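Local coordinates for WbbZ protein (Klebsiella pneumoniae subsp. pneumoniae NTUH-K2044, PDB 6X1L) that is of unknown function but belongs to the polysaccharide pyruvyl transferase family, so it probably takes part in modifying a surface polysaccharide, at residues Phe113-Asn127 against Leu136-Asp149. Residues are numbered along the deposited sequence; the frame is centred on the assembly and turned at random.
Sequences FINNIDKFVVFCREN and LNYEPNKNVFITDD
Val122 and Cys124 of strand 120-124 bond through their backbone N and O atoms to Asn143, Phe145 and Thr147, setting strand 144-146 parallel to it, the axes of these short strands approaching to 4.5 Å at 18°. On one face the rings of Phe123 and Phe145 lie side by side, nearly parallel (17°) but slid apart with little overlap, centroids 4.9 Å apart; both are flat and apolar, as suits a surface covered by Leu14 of helix 6-21. On the other face Cys124 SG rests on Val144 CG2, and the two residues touch Thr129 and Ile133 of helix 127-135. In the loop ahead of strand 144-146, Tyr138 suits its place by joining an apolar ring, covered on one face by Ile117 CG1 3.8 Å from the centroid, to a hydroxyl that gives a short 2.5 Å hydrogen bond to the backbone O of buried Phe113. Past the strands, Arg125 is long enough to place NH1 2.7 Å from Asp149 OD1 in a salt bridge while NE hydrogen-bonds Thr105 OG1; Asp149 OD2 hydrogen-bonds His229 NE2 in helix 228-236. The whole is a beta-alpha-beta unit at the edge of a Rossmann-like parallel sheet, consistent with the GT-B clan.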
ATOM      1  N   PHE A 113      30.491  -0.442 -16.521  1.00 62.78           N
ATOM      2  CA  PHE A 113      31.147  -1.437 -15.681  1.00 60.18           C
ATOM      3  C   PHE A 113      32.603  -1.659 -16.073  1.00 59.91           C
ATOM      4  O   PHE A 113      33.420  -1.996 -15.209  1.00 61.76           O
ATOM      5  CB  PHE A 113      30.357  -2.745 -15.716  1.00 52.38           C
ATOM      6  CG  PHE A 113      29.023  -2.645 -15.036  1.00 59.94           C
ATOM      7  CD1 PHE A 113      28.919  -2.803 -13.663  1.00 64.01           C
ATOM      8  CD2 PHE A 113      27.879  -2.359 -15.762  1.00 59.84           C
ATOM      9  CE1 PHE A 113      27.693  -2.695 -13.029  1.00 69.66           C
ATOM     10  CE2 PHE A 113      26.649  -2.249 -15.132  1.00 61.72           C
ATOM     11  CZ  PHE A 113      26.558  -2.418 -13.765  1.00 61.10           C
ATOM     12  N   ILE A 114      32.952  -1.461 -17.346  1.00 56.75           N
ATOM     13  CA  ILE A 114      34.353  -1.578 -17.746  1.00 60.97           C
ATOM     14  C   ILE A 114      35.172  -0.428 -17.172  1.00 67.14           C
ATOM     15  O   ILE A 114      36.277  -0.632 -16.657  1.00 68.92           O
ATOM     16  CB  ILE A 114      34.468  -1.652 -19.279  1.00 59.74           C
ATOM     17  CG1 ILE A 114      33.910  -2.982 -19.785  1.00 65.79           C
ATOM     18  CG2 ILE A 114      35.919  -1.457 -19.728  1.00 62.42           C
ATOM     19  CD1 ILE A 114      33.696  -3.034 -21.282  1.00 67.60           C
ATOM     20  N   ASN A 115      34.643   0.794 -17.228  1.00 73.45           N
ATOM     21  CA  ASN A 115      35.408   1.962 -16.809  1.00 79.43           C
ATOM     22  C   ASN A 115      35.383   2.206 -15.305  1.00 74.62           C
ATOM     23  O   ASN A 115      36.094   3.098 -14.832  1.00 75.25           O
ATOM     24  CB  ASN A 115      34.907   3.207 -17.545  1.00 87.55           C
ATOM     25  CG  ASN A 115      35.422   3.283 -18.970  1.00 97.95           C
ATOM     26  OD1 ASN A 115      36.563   2.913 -19.250  1.00 99.11           O
ATOM     27  ND2 ASN A 115      34.583   3.763 -19.878  1.00104.33           N
ATOM     28  N   ASN A 116      34.599   1.443 -14.540  1.00 69.30           N
ATOM     29  CA  ASN A 116      34.551   1.595 -13.090  1.00 62.51           C
ATOM     30  C   ASN A 116      34.855   0.275 -12.390  1.00 60.56           C
ATOM     31  O   ASN A 116      34.397   0.042 -11.268  1.00 66.22           O
ATOM     32  CB  ASN A 116      33.193   2.135 -12.639  1.00 73.30           C
ATOM     33  CG  ASN A 116      32.838   3.451 -13.302  1.00 73.65           C
ATOM     34  OD1 ASN A 116      33.338   4.508 -12.916  1.00 80.46           O
ATOM     35  ND2 ASN A 116      31.974   3.394 -14.308  1.00 66.87           N
ATOM     36  N   ILE A 117      35.630  -0.597 -13.041  1.00 62.89           N
ATOM     37  CA  ILE A 117      35.880  -1.932 -12.504  1.00 64.45           C
ATOM     38  C   ILE A 117      36.611  -1.866 -11.166  1.00 70.42           C
ATOM     39  O   ILE A 117      36.458  -2.759 -10.324  1.00 75.32           O
ATOM     40  CB  ILE A 117      36.653  -2.776 -13.540  1.00 65.74           C
ATOM     41  CG1 ILE A 117      36.747  -4.240 -13.099  1.00 62.75           C
ATOM     42  CG2 ILE A 117      38.041  -2.195 -13.792  1.00 65.09           C
ATOM     43  CD1 ILE A 117      37.246  -5.175 -14.184  1.00 63.57           C
ATOM     44  N   ASP A 118      37.392  -0.810 -10.929  1.00 69.84           N
ATOM     45  CA  ASP A 118      38.158  -0.709  -9.694  1.00 71.67           C
ATOM     46  C   ASP A 118      37.334  -0.226  -8.507  1.00 70.88           C
ATOM     47  O   ASP A 118      37.822  -0.282  -7.374  1.00 73.59           O
ATOM     48  CB  ASP A 118      39.365   0.213  -9.893  1.00 83.00           C
ATOM     49  CG  ASP A 118      40.537  -0.499 -10.546  1.00 96.82           C
ATOM     50  OD1 ASP A 118      40.577  -0.573 -11.793  1.00101.33           O
ATOM     51  OD2 ASP A 118      41.415  -0.994  -9.809  1.00105.93           O
ATOM     52  N   LYS A 119      36.105   0.237  -8.722  1.00 70.58           N
ATOM     53  CA  LYS A 119      35.267   0.687  -7.622  1.00 75.83           C
ATOM     54  C   LYS A 119      34.015  -0.148  -7.414  1.00 65.93           C
ATOM     55  O   LYS A 119      33.423  -0.072  -6.332  1.00 72.70           O
ATOM     56  CB  LYS A 119      34.860   2.155  -7.825  1.00 79.10           C
ATOM     57  CG  LYS A 119      36.025   3.053  -8.212  1.00 85.12           C
ATOM     58  CD  LYS A 119      35.695   4.523  -8.035  1.00 85.44           C
ATOM     59  CE  LYS A 119      35.604   4.890  -6.567  1.00 82.84           C
ATOM     60  NZ  LYS A 119      35.379   6.350  -6.390  1.00 81.88           N
ATOM     61  N   PHE A 120      33.617  -0.957  -8.393  1.00 60.56           N
ATOM     62  CA  PHE A 120      32.376  -1.719  -8.330  1.00 65.16           C
ATOM     63  C   PHE A 120      32.584  -3.062  -7.644  1.00 67.10           C
ATOM     64  O   PHE A 120      33.551  -3.776  -7.921  1.00 62.58           O
ATOM     65  CB  PHE A 120      31.818  -1.965  -9.733  1.00 61.95           C
ATOM     66  CG  PHE A 120      30.923  -0.878 -10.240  1.00 64.89           C
ATOM     67  CD1 PHE A 120      30.189  -0.096  -9.368  1.00 74.20           C
ATOM     68  CD2 PHE A 120      30.804  -0.650 -11.600  1.00 64.12           C
ATOM     69  CE1 PHE A 120      29.357   0.899  -9.846  1.00 79.78           C
ATOM     70  CE2 PHE A 120      29.977   0.341 -12.083  1.00 67.73           C
ATOM     71  CZ  PHE A 120      29.255   1.117 -11.208  1.00 73.78           C
ATOM     72  N   VAL A 121      31.656  -3.403  -6.755  1.00 53.25           N
ATOM     73  CA  VAL A 121      31.489  -4.764  -6.260  1.00 54.49           C
ATOM     74  C   VAL A 121      30.062  -5.158  -6.609  1.00 56.05           C
ATOM     75  O   VAL A 121      29.105  -4.578  -6.077  1.00 55.52           O
ATOM     76  CB  VAL A 121      31.761  -4.877  -4.756  1.00 57.01           C
ATOM     77  CG1 VAL A 121      31.566  -6.312  -4.291  1.00 57.96           C
ATOM     78  CG2 VAL A 121      33.176  -4.401  -4.440  1.00 66.13           C
ATOM     79  N   VAL A 122      29.912  -6.114  -7.524  1.00 54.27           N
ATOM     80  CA  VAL A 122      28.631  -6.392  -8.166  1.00 54.84           C
ATOM     81  C   VAL A 122      28.093  -7.721  -7.660  1.00 55.69           C
ATOM     82  O   VAL A 122      28.748  -8.760  -7.802  1.00 50.85           O
ATOM     83  CB  VAL A 122      28.751  -6.411  -9.697  1.00 55.70           C
ATOM     84  CG1 VAL A 122      27.366  -6.529 -10.323  1.00 54.57           C
ATOM     85  CG2 VAL A 122      29.469  -5.168 -10.193  1.00 49.31           C
ATOM     86  N   PHE A 123      26.887  -7.695  -7.098  1.00 53.10           N
ATOM     87  CA  PHE A 123      26.175  -8.910  -6.732  1.00 54.56           C
ATOM     88  C   PHE A 123      25.085  -9.158  -7.766  1.00 52.12           C
ATOM     89  O   PHE A 123      24.263  -8.274  -8.033  1.00 50.25           O
ATOM     90  CB  PHE A 123      25.589  -8.803  -5.325  1.00 60.25           C
ATOM     91  CG  PHE A 123      26.627  -8.823  -4.243  1.00 55.81           C
ATOM     92  CD1 PHE A 123      27.022 -10.019  -3.668  1.00 57.87           C
ATOM     93  CD2 PHE A 123      27.223  -7.648  -3.815  1.00 56.02           C
ATOM     94  CE1 PHE A 123      27.990 -10.044  -2.681  1.00 61.55           C
ATOM     95  CE2 PHE A 123      28.189  -7.664  -2.828  1.00 65.17           C
ATOM     96  CZ  PHE A 123      28.574  -8.865  -2.260  1.00 63.59           C
ATOM     97  N   CYS A 124      25.087 -10.355  -8.344  1.00 50.83           N
ATOM     98  CA  CYS A 124      24.176 -10.734  -9.411  1.00 49.06           C
ATOM     99  C   CYS A 124      23.154 -11.728  -8.877  1.00 55.24           C
ATOM    100  O   CYS A 124      23.510 -12.674  -8.165  1.00 53.15           O
ATOM    101  CB  CYS A 124      24.946 -11.346 -10.582  1.00 52.09           C
ATOM    102  SG  CYS A 124      26.439 -10.415 -11.016  1.00 57.57           S
ATOM    103  N   ARG A 125      21.885 -11.518  -9.222  1.00 45.32           N
ATOM    104  CA  ARG A 125      20.814 -12.359  -8.708  1.00 49.59           C
ATOM    105  C   ARG A 125      20.415 -13.475  -9.668  1.00 52.75           C
ATOM    106  O   ARG A 125      19.443 -14.188  -9.398  1.00 54.97           O
ATOM    107  CB  ARG A 125      19.593 -11.506  -8.340  1.00 44.99           C
ATOM    108  CG  ARG A 125      18.895 -10.834  -9.506  1.00 44.81           C
ATOM    109  CD  ARG A 125      17.748  -9.951  -8.992  1.00 44.73           C
ATOM    110  NE  ARG A 125      16.965  -9.384 -10.084  1.00 48.69           N
ATOM    111  CZ  ARG A 125      15.956  -8.536  -9.913  1.00 52.25           C
ATOM    112  NH1 ARG A 125      15.615  -8.147  -8.690  1.00 47.57           N
ATOM    113  NH2 ARG A 125      15.294  -8.070 -10.963  1.00 49.32           N
ATOM    114  N   GLU A 126      21.134 -13.645 -10.777  1.00 48.89           N
ATOM    115  CA  GLU A 126      20.929 -14.801 -11.644  1.00 50.57           C
ATOM    116  C   GLU A 126      22.170 -15.004 -12.507  1.00 49.16           C
ATOM    117  O   GLU A 126      23.102 -14.197 -12.495  1.00 49.53           O
ATOM    118  CB  GLU A 126      19.665 -14.661 -12.504  1.00 49.55           C
ATOM    119  CG  GLU A 126      19.200 -13.228 -12.759  1.00 53.72           C
ATOM    120  CD  GLU A 126      19.979 -12.542 -13.858  1.00 56.89           C
ATOM    121  OE1 GLU A 126      20.783 -13.225 -14.535  1.00 59.83           O
ATOM    122  OE2 GLU A 126      19.781 -11.323 -14.048  1.00 52.06           O
ATOM    123  N   ASN A 127      22.155 -16.102 -13.270  1.00 52.34           N
ATOM    124  CA  ASN A 127      23.346 -16.562 -13.986  1.00 52.22           C
ATOM    125  C   ASN A 127      23.656 -15.722 -15.217  1.00 55.77           C
ATOM    126  O   ASN A 127      24.815 -15.670 -15.650  1.00 63.27           O
ATOM    127  CB  ASN A 127      23.173 -18.022 -14.403  1.00 54.47           C
ATOM    128  CG  ASN A 127      23.599 -18.990 -13.325  1.00 71.51           C
ATOM    129  OD1 ASN A 127      24.667 -18.845 -12.732  1.00 74.66           O
ATOM    130  ND2 ASN A 127      22.762 -19.987 -13.066  1.00 78.38           N
ATOM    131  N   LEU A 136      33.122  -9.160 -18.571  1.00 63.71           N
ATOM    132  CA  LEU A 136      33.763  -7.850 -18.608  1.00 65.86           C
ATOM    133  C   LEU A 136      35.036  -7.812 -17.775  1.00 72.12           C
ATOM    134  O   LEU A 136      35.450  -6.733 -17.330  1.00 79.07           O
ATOM    135  CB  LEU A 136      32.780  -6.767 -18.149  1.00 62.99           C
ATOM    136  CG  LEU A 136      31.473  -6.690 -18.925  1.00 67.54           C
ATOM    137  CD1 LEU A 136      30.569  -5.584 -18.392  1.00 69.85           C
ATOM    138  CD2 LEU A 136      31.764  -6.486 -20.398  1.00 71.14           C
ATOM    139  N   ASN A 137      35.648  -8.977 -17.542  1.00 71.66           N
ATOM    140  CA  ASN A 137      36.895  -9.151 -16.806  1.00 68.01           C
ATOM    141  C   ASN A 137      36.751  -8.902 -15.308  1.00 59.02           C
ATOM    142  O   ASN A 137      37.755  -8.707 -14.618  1.00 62.63           O
ATOM    143  CB  ASN A 137      38.009  -8.275 -17.388  1.00 73.08           C
ATOM    144  CG  ASN A 137      39.282  -9.052 -17.633  1.00 77.49           C
ATOM    145  OD1 ASN A 137      39.276 -10.285 -17.677  1.00 72.41           O
ATOM    146  ND2 ASN A 137      40.381  -8.335 -17.806  1.00 82.21           N
ATOM    147  N   TYR A 138      35.529  -8.912 -14.781  1.00 56.22           N
ATOM    148  CA  TYR A 138      35.355  -8.919 -13.338  1.00 55.78           C
ATOM    149  C   TYR A 138      35.773 -10.269 -12.770  1.00 60.55           C
ATOM    150  O   TYR A 138      35.615 -11.312 -13.408  1.00 65.56           O
ATOM    151  CB  TYR A 138      33.898  -8.614 -12.966  1.00 53.69           C
ATOM    152  CG  TYR A 138      33.580  -7.144 -12.985  1.00 53.21           C
ATOM    153  CD1 TYR A 138      33.479  -6.452 -14.186  1.00 62.79           C
ATOM    154  CD2 TYR A 138      33.375  -6.446 -11.804  1.00 59.70           C
ATOM    155  CE1 TYR A 138      33.186  -5.104 -14.210  1.00 58.85           C
ATOM    156  CE2 TYR A 138      33.076  -5.095 -11.815  1.00 55.96           C
ATOM    157  CZ  TYR A 138      32.982  -4.429 -13.021  1.00 58.57           C
ATOM    158  OH  TYR A 138      32.691  -3.085 -13.035  1.00 55.72           O
ATOM    159  N   GLU A 139      36.302 -10.246 -11.547  1.00 61.29           N
ATOM    160  CA  GLU A 139      36.905 -11.441 -10.972  1.00 69.40           C
ATOM    161  C   GLU A 139      35.947 -12.090  -9.990  1.00 61.08           C
ATOM    162  O   GLU A 139      35.669 -11.500  -8.935  1.00 67.99           O
ATOM    163  CB  GLU A 139      38.219 -11.099 -10.278  1.00 68.39           C
ATOM    164  CG  GLU A 139      38.844 -12.264  -9.544  1.00 79.90           C
ATOM    165  CD  GLU A 139      40.338 -12.102  -9.379  1.00 94.02           C
ATOM    166  OE1 GLU A 139      40.891 -11.123  -9.927  1.00 98.60           O
ATOM    167  OE2 GLU A 139      40.960 -12.951  -8.707  1.00101.47           O
ATOM    168  N   PRO A 140      35.437 -13.290 -10.279  1.00 66.58           N
ATOM    169  CA  PRO A 140      34.493 -13.935  -9.358  1.00 70.39           C
ATOM    170  C   PRO A 140      35.086 -14.087  -7.967  1.00 67.09           C
ATOM    171  O   PRO A 140      36.268 -14.394  -7.805  1.00 61.87           O
ATOM    172  CB  PRO A 140      34.231 -15.295 -10.013  1.00 71.36           C
ATOM    173  CG  PRO A 140      34.521 -15.076 -11.457  1.00 74.52           C
ATOM    174  CD  PRO A 140      35.659 -14.094 -11.492  1.00 74.35           C
ATOM    175  N   ASN A 141      34.244 -13.853  -6.962  1.00 70.74           N
ATOM    176  CA  ASN A 141      34.568 -13.917  -5.540  1.00 72.09           C
ATOM    177  C   ASN A 141      35.507 -12.805  -5.086  1.00 70.72           C
ATOM    178  O   ASN A 141      36.026 -12.864  -3.962  1.00 67.29           O
ATOM    179  CB  ASN A 141      35.135 -15.284  -5.144  1.00 73.86           C
ATOM    180  CG  ASN A 141      34.059 -16.351  -5.067  1.00 79.60           C
ATOM    181  OD1 ASN A 141      32.888 -16.050  -4.822  1.00 83.31           O
ATOM    182  ND2 ASN A 141      34.447 -17.601  -5.275  1.00 89.79           N
ATOM    183  N   LYS A 142      35.714 -11.774  -5.909  1.00 67.98           N
ATOM    184  CA  LYS A 142      36.469 -10.598  -5.494  1.00 61.10           C
ATOM    185  C   LYS A 142      35.662  -9.323  -5.713  1.00 62.62           C
ATOM    186  O   LYS A 142      35.451  -8.546  -4.775  1.00 66.95           O
ATOM    187  CB  LYS A 142      37.807 -10.519  -6.237  1.00 72.08           C
ATOM    188  CG  LYS A 142      38.596  -9.262  -5.909  1.00 79.77           C
ATOM    189  CD  LYS A 142      40.041  -9.368  -6.349  1.00 86.47           C
ATOM    190  CE  LYS A 142      40.843  -8.165  -5.876  1.00 89.30           C
ATOM    191  NZ  LYS A 142      42.307  -8.369  -6.070  1.00 98.30           N
ATOM    192  N   ASN A 143      35.206  -9.087  -6.945  1.00 60.44           N
ATOM    193  CA  ASN A 143      34.370  -7.927  -7.229  1.00 60.77           C
ATOM    194  C   ASN A 143      33.117  -8.284  -8.022  1.00 57.06           C
ATOM    195  O   ASN A 143      32.400  -7.380  -8.459  1.00 56.27           O
ATOM    196  CB  ASN A 143      35.166  -6.839  -7.963  1.00 58.26           C
ATOM    197  CG  ASN A 143      35.818  -7.347  -9.229  1.00 66.95           C
ATOM    198  OD1 ASN A 143      35.738  -8.532  -9.550  1.00 75.68           O
ATOM    199  ND2 ASN A 143      36.463  -6.448  -9.964  1.00 67.14           N
ATOM    200  N   VAL A 144      32.835  -9.569  -8.226  1.00 57.43           N
ATOM    201  CA  VAL A 144      31.549 -10.003  -8.766  1.00 58.80           C
ATOM    202  C   VAL A 144      31.149 -11.290  -8.057  1.00 60.45           C
ATOM    203  O   VAL A 144      31.979 -12.183  -7.858  1.00 56.45           O
ATOM    204  CB  VAL A 144      31.576 -10.185 -10.299  1.00 51.70           C
ATOM    205  CG1 VAL A 144      32.594 -11.243 -10.724  1.00 54.59           C
ATOM    206  CG2 VAL A 144      30.183 -10.525 -10.818  1.00 53.19           C
ATOM    207  N   PHE A 145      29.884 -11.361  -7.641  1.00 60.59           N
ATOM    208  CA  PHE A 145      29.345 -12.491  -6.898  1.00 62.71           C
ATOM    209  C   PHE A 145      27.944 -12.789  -7.410  1.00 58.37           C
ATOM    210  O   PHE A 145      27.291 -11.940  -8.025  1.00 58.81           O
ATOM    211  CB  PHE A 145      29.271 -12.219  -5.385  1.00 62.85           C
ATOM    212  CG  PHE A 145      30.562 -11.764  -4.771  1.00 64.83           C
ATOM    213  CD1 PHE A 145      31.357 -12.653  -4.066  1.00 62.18           C
ATOM    214  CD2 PHE A 145      30.971 -10.442  -4.874  1.00 60.04           C
ATOM    215  CE1 PHE A 145      32.538 -12.237  -3.489  1.00 62.55           C
ATOM    216  CE2 PHE A 145      32.158 -10.025  -4.304  1.00 59.48           C
ATOM    217  CZ  PHE A 145      32.941 -10.922  -3.612  1.00 62.47           C
ATOM    218  N   ILE A 146      27.470 -13.999  -7.126  1.00 61.13           N
ATOM    219  CA  ILE A 146      26.124 -14.417  -7.494  1.00 62.12           C
ATOM    220  C   ILE A 146      25.420 -14.933  -6.246  1.00 60.90           C
ATOM    221  O   ILE A 146      26.007 -15.678  -5.453  1.00 57.30           O
ATOM    222  CB  ILE A 146      26.139 -15.484  -8.607  1.00 62.30           C
ATOM    223  CG1 ILE A 146      24.712 -15.869  -9.005  1.00 68.16           C
ATOM    224  CG2 ILE A 146      26.939 -16.709  -8.185  1.00 63.89           C
ATOM    225  CD1 ILE A 146      24.629 -16.636 -10.303  1.00 69.90           C
ATOM    226  N   THR A 147      24.168 -14.521  -6.063  1.00 59.07           N
ATOM    227  CA  THR A 147      23.382 -14.955  -4.917  1.00 57.25           C
ATOM    228  C   THR A 147      21.929 -14.591  -5.189  1.00 54.71           C
ATOM    229  O   THR A 147      21.617 -13.895  -6.157  1.00 56.16           O
ATOM    230  CB  THR A 147      23.898 -14.330  -3.613  1.00 62.19           C
ATOM    231  OG1 THR A 147      23.183 -14.870  -2.495  1.00 70.40           O
ATOM    232  CG2 THR A 147      23.754 -12.818  -3.640  1.00 57.57           C
ATOM    233  N   ASP A 148      21.041 -15.084  -4.332  1.00 59.13           N
ATOM    234  CA  ASP A 148      19.613 -14.877  -4.535  1.00 50.79           C
ATOM    235  C   ASP A 148      19.239 -13.405  -4.412  1.00 49.21           C
ATOM    236  O   ASP A 148      19.866 -12.636  -3.678  1.00 55.10           O
ATOM    237  CB  ASP A 148      18.806 -15.694  -3.524  1.00 54.15           C
ATOM    238  CG  ASP A 148      18.811 -17.176  -3.837  1.00 63.64           C
ATOM    239  OD1 ASP A 148      18.660 -17.536  -5.024  1.00 63.96           O
ATOM    240  OD2 ASP A 148      18.968 -17.981  -2.895  1.00 75.62           O
ATOM    241  N   ASP A 149      18.200 -13.016  -5.154  1.00 57.03           N
ATOM    242  CA  ASP A 149      17.540 -11.735  -4.930  1.00 56.39           C
ATOM    243  C   ASP A 149      17.284 -11.536  -3.441  1.00 45.64           C
ATOM    244  O   ASP A 149      17.045 -12.494  -2.699  1.00 49.32           O
ATOM    245  CB  ASP A 149      16.223 -11.680  -5.711  1.00 55.05           C
ATOM    246  CG  ASP A 149      15.472 -10.364  -5.520  1.00 59.30           C
ATOM    247  OD1 ASP A 149      15.753  -9.393  -6.259  1.00 53.90           O
ATOM    248  OD2 ASP A 149      14.595 -10.301  -4.632  1.00 59.78           O
TER
HETATM  249  O   HOH W   1      17.433 -14.369  -7.507  1.00 48.93           O